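Local coordinates for periplasmic binding protein/LacI transcriptional regulator (Burkholderia graminis C4D1M, PDB 5HQJ) that probably serves as the sugar-capturing component of an ABC transporter, holding D-arabinose in the cleft between two lobes, at residues L256-V270 with G297-K311. Numbering follows the deposited sequence.
Sequences LKDGYIQGIMVQRPV and GVTVVTKDNMTSYTK. With 64K (alpha-D-arabinopyranose), chain B.
At the antiparallel edge of the mixed sheet in one lobe of this periplasmic binding protein fold, strand 263-266 pairs with an edge strand, 299-301. I264 and V301 exchange two backbone hydrogen bonds, I264 N to V301 O at 2.7 Å being nearly straight (170°), and V266 and T299 exchange two more. On the face carrying I264, V266 and V301, the two branches of V266 part company: CG2 meets V301 CG2 at 3.6 Å, while CG1, anti to the backbone N (chi1 -175°), touches Y309 CE2 at 3.7 Å and K311 CG at 3.8 Å. Y309 OH hydrogen-bonds D248, which also forms a salt bridge with K311 NZ, as does D44. The other face has M265, a selenomethionine bent at chi2 and chi3, its SE 3.8 Å from V300 CG2. L256 CD2 packs on V301 CG1 at 4.1 Å. R268 NH2 is linked to T299 OG1 through water 6, and NH1 bonds the carbonyl of T296. Next after V266, Q267 NE2 donates an almost linear bond to O2 of the arabinose (2.9 Å) and another to D247, while OE1 bonds the T130 hydroxyl. Apolar contacts thus back the paired strands, and the chain leaving 263-266 brings Q267 into the sugar site, its amide held at both polar atoms.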
ATOM      1  N   LEU A 256      -7.887 -12.429  11.159  1.00 17.52           N
ATOM      2  CA  LEU A 256      -8.893 -13.042  10.310  1.00 11.97           C
ATOM      3  C   LEU A 256      -9.206 -14.475  10.788  1.00 21.45           C
ATOM      4  O   LEU A 256     -10.378 -14.888  10.873  1.00 17.75           O
ATOM      5  CB  LEU A 256      -8.398 -13.041   8.851  1.00 19.69           C
ATOM      6  CG  LEU A 256      -9.314 -13.477   7.708  1.00 20.59           C
ATOM      7  CD1 LEU A 256     -10.573 -12.581   7.608  1.00 18.67           C
ATOM      8  CD2 LEU A 256      -8.504 -13.510   6.382  1.00 18.70           C
ATOM      9  N   LYS A 257      -8.145 -15.222  11.075  1.00 20.30           N
ATOM     10  CA  LYS A 257      -8.263 -16.536  11.708  1.00 24.00           C
ATOM     11  C   LYS A 257      -9.120 -16.474  12.974  1.00 32.93           C
ATOM     12  O   LYS A 257     -10.036 -17.276  13.146  1.00 26.86           O
ATOM     13  CB  LYS A 257      -6.876 -17.090  12.075  1.00 22.98           C
ATOM     14  CG  LYS A 257      -6.597 -18.502  11.571  1.00 48.78           C
ATOM     15  CD  LYS A 257      -5.383 -19.110  12.267  1.00 69.33           C
ATOM     16  CE  LYS A 257      -4.748 -20.232  11.446  1.00102.10           C
ATOM     17  NZ  LYS A 257      -3.485 -19.809  10.762  1.00109.24           N
ATOM     18  N   ASP A 258      -8.794 -15.526  13.859  1.00 24.13           N
ATOM     19  CA  ASP A 258      -9.410 -15.414  15.194  1.00 26.00           C
ATOM     20  C   ASP A 258     -10.809 -14.796  15.209  1.00 25.36           C
ATOM     21  O   ASP A 258     -11.456 -14.789  16.247  1.00 19.35           O
ATOM     22  CB  ASP A 258      -8.535 -14.553  16.119  1.00 52.68           C
ATOM     23  CG  ASP A 258      -7.240 -15.226  16.521  1.00 48.98           C
ATOM     24  OD1 ASP A 258      -7.124 -16.453  16.343  1.00 30.56           O
ATOM     25  OD2 ASP A 258      -6.349 -14.511  17.044  1.00 35.59           O
ATOM     26  N   GLY A 259     -11.248 -14.240  14.085  1.00 18.06           N
ATOM     27  CA  GLY A 259     -12.585 -13.654  13.997  1.00 18.62           C
ATOM     28  C   GLY A 259     -12.658 -12.176  14.327  1.00 17.56           C
ATOM     29  O   GLY A 259     -13.737 -11.592  14.463  1.00 17.80           O
ATOM     30  N   TYR A 260     -11.502 -11.554  14.525  1.00 16.91           N
ATOM     31  CA  TYR A 260     -11.453 -10.114  14.836  1.00 14.62           C
ATOM     32  C   TYR A 260     -11.535  -9.246  13.571  1.00 18.34           C
ATOM     33  O   TYR A 260     -11.880  -8.057  13.631  1.00 16.09           O
ATOM     34  CB  TYR A 260     -10.175  -9.801  15.611  1.00 15.22           C
ATOM     35  CG  TYR A 260     -10.129 -10.382  16.979  1.00 14.43           C
ATOM     36  CD1 TYR A 260     -11.043  -9.983  17.918  1.00 14.05           C
ATOM     37  CD2 TYR A 260      -9.168 -11.318  17.326  1.00 23.82           C
ATOM     38  CE1 TYR A 260     -11.018 -10.496  19.207  1.00 23.57           C
ATOM     39  CE2 TYR A 260      -9.137 -11.845  18.614  1.00 32.59           C
ATOM     40  CZ  TYR A 260     -10.080 -11.424  19.542  1.00 29.79           C
ATOM     41  OH  TYR A 260     -10.101 -11.906  20.838  1.00 29.36           O
ATOM     42  N   ILE A 261     -11.165  -9.849  12.450  1.00 13.36           N
ATOM     43  CA  ILE A 261     -11.218  -9.245  11.126  1.00 11.47           C
ATOM     44  C   ILE A 261     -12.083 -10.150  10.258  1.00 15.73           C
ATOM     45  O   ILE A 261     -11.955 -11.377  10.339  1.00 14.72           O
ATOM     46  CB  ILE A 261      -9.783  -9.072  10.566  1.00 13.69           C
ATOM     47  CG1 ILE A 261      -8.971  -8.170  11.519  1.00 16.72           C
ATOM     48  CG2 ILE A 261      -9.765  -8.545   9.111  1.00 10.11           C
ATOM     49  CD1 ILE A 261      -7.514  -8.008  11.170  1.00 16.33           C
ATOM     50  N   GLN A 262     -12.967  -9.564   9.456  1.00 14.57           N
ATOM     51  CA  GLN A 262     -13.930 -10.319   8.632  1.00 11.45           C
ATOM     52  C   GLN A 262     -13.517 -10.440   7.177  1.00 18.69           C
ATOM     53  O   GLN A 262     -13.919 -11.370   6.490  1.00 20.11           O
ATOM     54  CB  GLN A 262     -15.313  -9.671   8.722  1.00 14.39           C
ATOM     55  CG  GLN A 262     -16.079  -9.953  10.010  1.00 18.86           C
ATOM     56  CD  GLN A 262     -15.339  -9.505  11.246  1.00 22.61           C
ATOM     57  OE1 GLN A 262     -14.957  -8.343  11.371  1.00 16.05           O
ATOM     58  NE2 GLN A 262     -15.087 -10.435  12.145  1.00 18.40           N
ATOM     59  N   GLY A 263     -12.709  -9.507   6.701  1.00 12.49           N
ATOM     60  CA  GLY A 263     -12.268  -9.542   5.318  1.00 15.58           C
ATOM     61  C   GLY A 263     -11.020  -8.725   5.148  1.00 17.61           C
ATOM     62  O   GLY A 263     -10.826  -7.738   5.880  1.00 13.49           O
ATOM     63  N   ILE A 264     -10.161  -9.109   4.217  0.60 13.58           N
ATOM     64  CA  ILE A 264      -9.080  -8.229   3.874  0.60 11.89           C
ATOM     65  C   ILE A 264      -8.979  -8.031   2.357  0.60  9.05           C
ATOM     66  O   ILE A 264      -9.650  -8.686   1.530  0.60 10.39           O
ATOM     67  CB  ILE A 264      -7.750  -8.717   4.453  0.60  9.42           C
ATOM     68  CG1 ILE A 264      -7.407 -10.109   3.908  0.60 11.59           C
ATOM     69  CG2 ILE A 264      -7.799  -8.725   5.978  0.60 20.60           C
ATOM     70  CD1 ILE A 264      -6.136 -10.742   4.471  0.60 14.56           C
HETATM   71  N   MSE A 265      -8.165  -7.055   2.014  1.00 10.49           N
HETATM   72  CA  MSE A 265      -7.813  -6.770   0.628  1.00 14.28           C
HETATM   73  C   MSE A 265      -6.319  -7.009   0.474  1.00 12.37           C
HETATM   74  O   MSE A 265      -5.545  -6.285   1.110  1.00 11.97           O
HETATM   75  CB  MSE A 265      -8.173  -5.326   0.238  1.00 14.30           C
HETATM   76  CG  MSE A 265      -9.617  -4.944   0.489  1.00 17.10           C
HETATM   77 SE   MSE A 265     -10.758  -5.833  -0.809  1.00 26.78          SE
HETATM   78  CE  MSE A 265     -10.363  -4.771  -2.388  1.00 16.81           C
ATOM     79  N   VAL A 266      -5.927  -8.004  -0.344  1.00 12.89           N
ATOM     80  CA  VAL A 266      -4.533  -8.358  -0.520  1.00 11.92           C
ATOM     81  C   VAL A 266      -4.093  -7.894  -1.886  1.00 11.14           C
ATOM     82  O   VAL A 266      -4.655  -8.307  -2.880  1.00 11.99           O
ATOM     83  CB  VAL A 266      -4.290  -9.846  -0.338  1.00 11.62           C
ATOM     84  CG1 VAL A 266      -2.785 -10.141  -0.416  1.00 13.95           C
ATOM     85  CG2 VAL A 266      -4.878 -10.313   1.007  1.00 15.69           C
ATOM     86  N   GLN A 267      -3.099  -7.016  -1.912  1.00 11.74           N
ATOM     87  CA  GLN A 267      -2.511  -6.501  -3.137  1.00 10.16           C
ATOM     88  C   GLN A 267      -1.532  -7.575  -3.655  1.00 11.05           C
ATOM     89  O   GLN A 267      -1.535  -8.679  -3.135  1.00 12.64           O
ATOM     90  CB  GLN A 267      -1.818  -5.164  -2.874  1.00 10.48           C
ATOM     91  CG  GLN A 267      -2.650  -4.145  -2.135  1.00 11.72           C
ATOM     92  CD  GLN A 267      -1.859  -2.890  -1.975  1.00 14.85           C
ATOM     93  OE1 GLN A 267      -1.573  -2.205  -2.942  1.00 11.99           O
ATOM     94  NE2 GLN A 267      -1.472  -2.581  -0.729  1.00 12.65           N
ATOM     95  N   ARG A 268      -0.745  -7.262  -4.682  1.00 10.74           N
ATOM     96  CA  ARG A 268       0.278  -8.158  -5.185  1.00 10.99           C
ATOM     97  C   ARG A 268       1.674  -7.510  -5.080  1.00 14.67           C
ATOM     98  O   ARG A 268       2.267  -7.142  -6.066  1.00 11.45           O
ATOM     99  CB  ARG A 268      -0.060  -8.581  -6.638  1.00 11.30           C
ATOM    100  CG  ARG A 268      -1.328  -9.428  -6.759  1.00 12.04           C
ATOM    101  CD  ARG A 268      -1.377 -10.265  -8.005  1.00 15.12           C
ATOM    102  NE  ARG A 268      -2.456 -11.239  -7.894  1.00 21.15           N
ATOM    103  CZ  ARG A 268      -3.726 -10.977  -8.171  1.00 20.91           C
ATOM    104  NH1 ARG A 268      -4.076  -9.778  -8.596  1.00 15.14           N
ATOM    105  NH2 ARG A 268      -4.635 -11.920  -8.027  1.00 21.69           N
ATOM    106  N   PRO A 269       2.191  -7.340  -3.843  1.00 12.78           N
ATOM    107  CA  PRO A 269       3.472  -6.638  -3.637  1.00 11.50           C
ATOM    108  C   PRO A 269       4.687  -7.373  -4.247  1.00 11.60           C
ATOM    109  O   PRO A 269       5.635  -6.755  -4.724  1.00 12.01           O
ATOM    110  CB  PRO A 269       3.561  -6.535  -2.094  1.00 10.99           C
ATOM    111  CG  PRO A 269       2.642  -7.598  -1.555  1.00 12.44           C
ATOM    112  CD  PRO A 269       1.521  -7.668  -2.574  1.00 14.19           C
ATOM    113  N   VAL A 270       4.672  -8.709  -4.210  1.00 12.91           N
ATOM    114  CA  VAL A 270       5.755  -9.498  -4.785  1.00 12.13           C
ATOM    115  C   VAL A 270       5.805  -9.217  -6.283  1.00 13.81           C
ATOM    116  O   VAL A 270       6.865  -8.959  -6.839  1.00 15.03           O
ATOM    117  CB  VAL A 270       5.570 -11.025  -4.538  1.00 12.26           C
ATOM    118  CG1 VAL A 270       6.761 -11.760  -5.071  1.00 13.58           C
ATOM    119  CG2 VAL A 270       5.443 -11.298  -3.096  1.00 12.32           C
ATOM    120  N   GLY A 297      -3.734  -5.677  -9.430  1.00 15.51           N
ATOM    121  CA  GLY A 297      -4.923  -6.330  -8.941  1.00 14.30           C
ATOM    122  C   GLY A 297      -4.899  -6.573  -7.448  1.00 10.89           C
ATOM    123  O   GLY A 297      -3.862  -6.425  -6.785  1.00 14.39           O
ATOM    124  N   VAL A 298      -6.040  -6.986  -6.906  0.56 14.99           N
ATOM    125  CA  VAL A 298      -6.209  -7.119  -5.460  0.56 16.09           C
ATOM    126  C   VAL A 298      -7.261  -8.204  -5.205  0.56 15.48           C
ATOM    127  O   VAL A 298      -8.272  -8.234  -5.908  0.56 13.65           O
ATOM    128  CB  VAL A 298      -6.622  -5.752  -4.818  0.56 13.80           C
ATOM    129  CG1 VAL A 298      -8.056  -5.348  -5.195  0.56 11.98           C
ATOM    130  CG2 VAL A 298      -6.482  -5.769  -3.296  0.56 19.43           C
ATOM    131  N   THR A 299      -6.990  -9.100  -4.244  1.00 16.35           N
ATOM    132  CA  THR A 299      -7.814 -10.264  -3.953  1.00 11.48           C
ATOM    133  C   THR A 299      -8.607  -9.971  -2.663  1.00 12.93           C
ATOM    134  O   THR A 299      -8.019  -9.571  -1.655  1.00 13.91           O
ATOM    135  CB  THR A 299      -6.984 -11.564  -3.772  1.00 22.07           C
ATOM    136  OG1 THR A 299      -6.125 -11.772  -4.900  1.00 21.43           O
ATOM    137  CG2 THR A 299      -7.906 -12.767  -3.606  1.00 26.54           C
ATOM    138  N   VAL A 300      -9.925 -10.128  -2.723  1.00 16.20           N
ATOM    139  CA  VAL A 300     -10.764 -10.074  -1.524  1.00 11.93           C
ATOM    140  C   VAL A 300     -10.607 -11.401  -0.767  1.00 10.66           C
ATOM    141  O   VAL A 300     -10.978 -12.474  -1.284  1.00 16.62           O
ATOM    142  CB  VAL A 300     -12.264  -9.857  -1.863  1.00 17.11           C
ATOM    143  CG1 VAL A 300     -13.119  -9.811  -0.583  1.00 22.48           C
ATOM    144  CG2 VAL A 300     -12.463  -8.594  -2.732  1.00 17.70           C
ATOM    145  N   VAL A 301     -10.047 -11.347   0.444  1.00 12.59           N
ATOM    146  CA  VAL A 301      -9.717 -12.560   1.192  1.00 15.00           C
ATOM    147  C   VAL A 301     -10.506 -12.595   2.473  1.00 16.90           C
ATOM    148  O   VAL A 301     -10.550 -11.619   3.236  1.00 15.93           O
ATOM    149  CB  VAL A 301      -8.226 -12.643   1.493  1.00 12.58           C
ATOM    150  CG1 VAL A 301      -7.912 -13.861   2.377  1.00 13.39           C
ATOM    151  CG2 VAL A 301      -7.440 -12.747   0.160  1.00 18.79           C
ATOM    152  N   THR A 302     -11.134 -13.737   2.685  1.00 14.80           N
ATOM    153  CA  THR A 302     -11.816 -14.050   3.930  1.00 13.71           C
ATOM    154  C   THR A 302     -11.193 -15.297   4.521  1.00 19.64           C
ATOM    155  O   THR A 302     -10.278 -15.876   3.941  1.00 19.15           O
ATOM    156  CB  THR A 302     -13.319 -14.294   3.735  1.00 18.47           C
ATOM    157  OG1 THR A 302     -13.529 -15.574   3.115  1.00 20.06           O
ATOM    158  CG2 THR A 302     -13.977 -13.184   2.907  1.00 16.22           C
ATOM    159  N   LYS A 303     -11.718 -15.722   5.663  1.00 18.84           N
ATOM    160  CA  LYS A 303     -11.273 -16.959   6.303  1.00 27.87           C
ATOM    161  C   LYS A 303     -11.300 -18.124   5.309  1.00 20.95           C
ATOM    162  O   LYS A 303     -10.464 -19.038   5.388  1.00 22.75           O
ATOM    163  CB  LYS A 303     -12.156 -17.266   7.525  1.00 40.19           C
ATOM    164  CG  LYS A 303     -11.508 -18.174   8.543  1.00 72.48           C
ATOM    165  CD  LYS A 303     -12.246 -18.147   9.874  1.00 78.85           C
ATOM    166  CE  LYS A 303     -11.348 -18.639  10.992  1.00 81.87           C
ATOM    167  NZ  LYS A 303     -10.821 -20.020  10.815  1.00 82.81           N
ATOM    168  N   ASP A 304     -12.216 -18.074   4.351  1.00 18.74           N
ATOM    169  CA  ASP A 304     -12.467 -19.238   3.485  1.00 23.53           C
ATOM    170  C   ASP A 304     -11.430 -19.404   2.407  1.00 24.13           C
ATOM    171  O   ASP A 304     -11.187 -20.530   1.962  1.00 23.96           O
ATOM    172  CB  ASP A 304     -13.844 -19.138   2.823  1.00 31.03           C
ATOM    173  CG  ASP A 304     -14.977 -19.192   3.820  1.00 48.62           C
ATOM    174  OD1 ASP A 304     -14.735 -19.632   4.963  1.00 35.68           O
ATOM    175  OD2 ASP A 304     -16.105 -18.793   3.464  1.00 86.22           O
ATOM    176  N   ASN A 305     -10.819 -18.311   1.963  1.00 19.27           N
ATOM    177  CA  ASN A 305      -9.781 -18.406   0.917  1.00 20.09           C
ATOM    178  C   ASN A 305      -8.431 -17.840   1.345  1.00 11.07           C
ATOM    179  O   ASN A 305      -7.659 -17.385   0.521  1.00 14.88           O
ATOM    180  CB  ASN A 305     -10.237 -17.705  -0.379  1.00 17.16           C
ATOM    181  CG  ASN A 305     -10.440 -16.213  -0.206  1.00 19.43           C
ATOM    182  OD1 ASN A 305     -10.634 -15.757   0.895  1.00 16.77           O
ATOM    183  ND2 ASN A 305     -10.367 -15.455  -1.293  1.00 23.04           N
HETATM  184  N   MSE A 306      -8.108 -17.925   2.630  0.52 12.87           N
HETATM  185  CA  MSE A 306      -6.935 -17.216   3.121  0.52 15.41           C
HETATM  186  C   MSE A 306      -5.627 -17.982   2.917  0.52 13.60           C
HETATM  187  O   MSE A 306      -4.557 -17.474   3.213  0.52 20.60           O
HETATM  188  CB  MSE A 306      -7.109 -16.858   4.600  0.52 17.58           C
HETATM  189  CG  MSE A 306      -6.954 -18.015   5.561  0.52 12.40           C
HETATM  190 SE   MSE A 306      -7.071 -17.331   7.379  0.52 85.82          SE
HETATM  191  CE  MSE A 306      -7.740 -18.939   8.207  0.52 21.76           C
ATOM    192  N   THR A 307      -5.698 -19.207   2.409  0.52 13.60           N
ATOM    193  CA  THR A 307      -4.465 -19.954   2.110  0.52 16.19           C
ATOM    194  C   THR A 307      -4.112 -20.003   0.634  0.52 21.75           C
ATOM    195  O   THR A 307      -3.019 -20.457   0.272  0.52 23.35           O
ATOM    196  CB  THR A 307      -4.531 -21.427   2.566  0.52 21.68           C
ATOM    197  OG1 THR A 307      -5.312 -22.179   1.628  0.52 20.00           O
ATOM    198  CG2 THR A 307      -5.110 -21.560   3.963  0.52 22.29           C
ATOM    199  N   SER A 308      -5.029 -19.570  -0.222  1.00 15.44           N
ATOM    200  CA  SER A 308      -4.869 -19.822  -1.656  1.00 19.84           C
ATOM    201  C   SER A 308      -4.654 -18.570  -2.501  1.00 18.56           C
ATOM    202  O   SER A 308      -4.431 -18.674  -3.709  1.00 25.34           O
ATOM    203  CB  SER A 308      -6.096 -20.592  -2.189  1.00 20.20           C
ATOM    204  OG  SER A 308      -7.330 -19.930  -1.907  1.00 14.83           O
ATOM    205  N   TYR A 309      -4.733 -17.377  -1.903  1.00 14.37           N
ATOM    206  CA  TYR A 309      -4.468 -16.170  -2.641  1.00 14.83           C
ATOM    207  C   TYR A 309      -2.958 -16.100  -2.864  1.00 20.32           C
ATOM    208  O   TYR A 309      -2.173 -16.698  -2.112  1.00 17.85           O
ATOM    209  CB  TYR A 309      -4.954 -14.892  -1.896  1.00 15.99           C
ATOM    210  CG  TYR A 309      -4.182 -14.642  -0.602  1.00 16.83           C
ATOM    211  CD1 TYR A 309      -4.553 -15.239   0.591  1.00 12.53           C
ATOM    212  CD2 TYR A 309      -3.018 -13.874  -0.604  1.00 16.13           C
ATOM    213  CE1 TYR A 309      -3.829 -15.057   1.726  1.00 18.76           C
ATOM    214  CE2 TYR A 309      -2.288 -13.677   0.544  1.00 17.69           C
ATOM    215  CZ  TYR A 309      -2.691 -14.281   1.708  1.00 18.34           C
ATOM    216  OH  TYR A 309      -1.961 -14.114   2.864  1.00 18.37           O
ATOM    217  N   THR A 310      -2.573 -15.349  -3.878  1.00 13.32           N
ATOM    218  CA  THR A 310      -1.151 -15.066  -4.142  1.00 20.72           C
ATOM    219  C   THR A 310      -0.922 -13.571  -4.380  1.00 17.87           C
ATOM    220  O   THR A 310      -1.883 -12.780  -4.527  1.00 12.33           O
ATOM    221  CB  THR A 310      -0.612 -15.866  -5.332  1.00 26.55           C
ATOM    222  OG1 THR A 310      -1.273 -15.479  -6.545  1.00 20.56           O
ATOM    223  CG2 THR A 310      -0.804 -17.351  -5.081  1.00 29.71           C
ATOM    224  N   LYS A 311       0.357 -13.181  -4.358  1.00 15.18           N
ATOM    225  CA  LYS A 311       0.768 -11.766  -4.314  1.00 16.06           C
ATOM    226  C   LYS A 311       1.694 -11.358  -5.454  1.00 14.27           C
ATOM    227  O   LYS A 311       1.661 -11.974  -6.532  1.00 13.86           O
ATOM    228  CB  LYS A 311       1.456 -11.466  -2.962  1.00 12.94           C
ATOM    229  CG  LYS A 311       0.472 -11.583  -1.819  1.00 15.99           C
ATOM    230  CD  LYS A 311       1.029 -11.207  -0.442  1.00 16.04           C
ATOM    231  CE  LYS A 311       1.989 -12.277   0.073  1.00 11.38           C
ATOM    232  NZ  LYS A 311       2.444 -12.010   1.466  1.00 17.09           N
ATOM    233  OXT LYS A 311       2.477 -10.389  -5.316  1.00 14.19           O
TER
HETATM  234  O2  64K B 401      -0.045  -0.126  -0.351  1.00 16.25           O
HETATM  235  C2  64K B 401       0.260   0.352   1.003  1.00 23.94           C
HETATM  236  C3  64K B 401       0.055  -0.797   1.938  1.00 16.72           C
HETATM  237  O3  64K B 401      -1.330  -0.996   2.114  1.00 17.68           O
HETATM  238  C4  64K B 401       0.623  -0.515   3.325  1.00 25.40           C
HETATM  239  O4  64K B 401      -0.120   0.507   4.014  1.00 27.04           O
HETATM  240  C5  64K B 401       2.005  -0.055   3.210  1.00 16.43           C
HETATM  241  O5  64K B 401       2.024   1.189   2.468  1.00 16.05           O
HETATM  242  C1  64K B 401       1.683   0.831   1.063  1.00 22.94           C
HETATM  243  O1  64K B 401       1.799   1.961   0.288  1.00 12.46           O
HETATM  244  O   HOH W   1     -13.505 -14.231   7.301  1.00 25.27           O
HETATM  245  O   HOH W   2      -3.818 -10.811  -4.256  1.00 15.79           O
HETATM  246  O   HOH W   3      -1.803  -5.010  -6.426  1.00 11.36           O
HETATM  247  O   HOH W   4      -0.225 -13.431  -7.637  1.00 21.50           O
HETATM  248  O   HOH W   5      -3.857 -14.905  -7.601  1.00 21.63           O
HETATM  249  O   HOH W   6      -7.516 -11.721  -7.505  1.00 27.64           O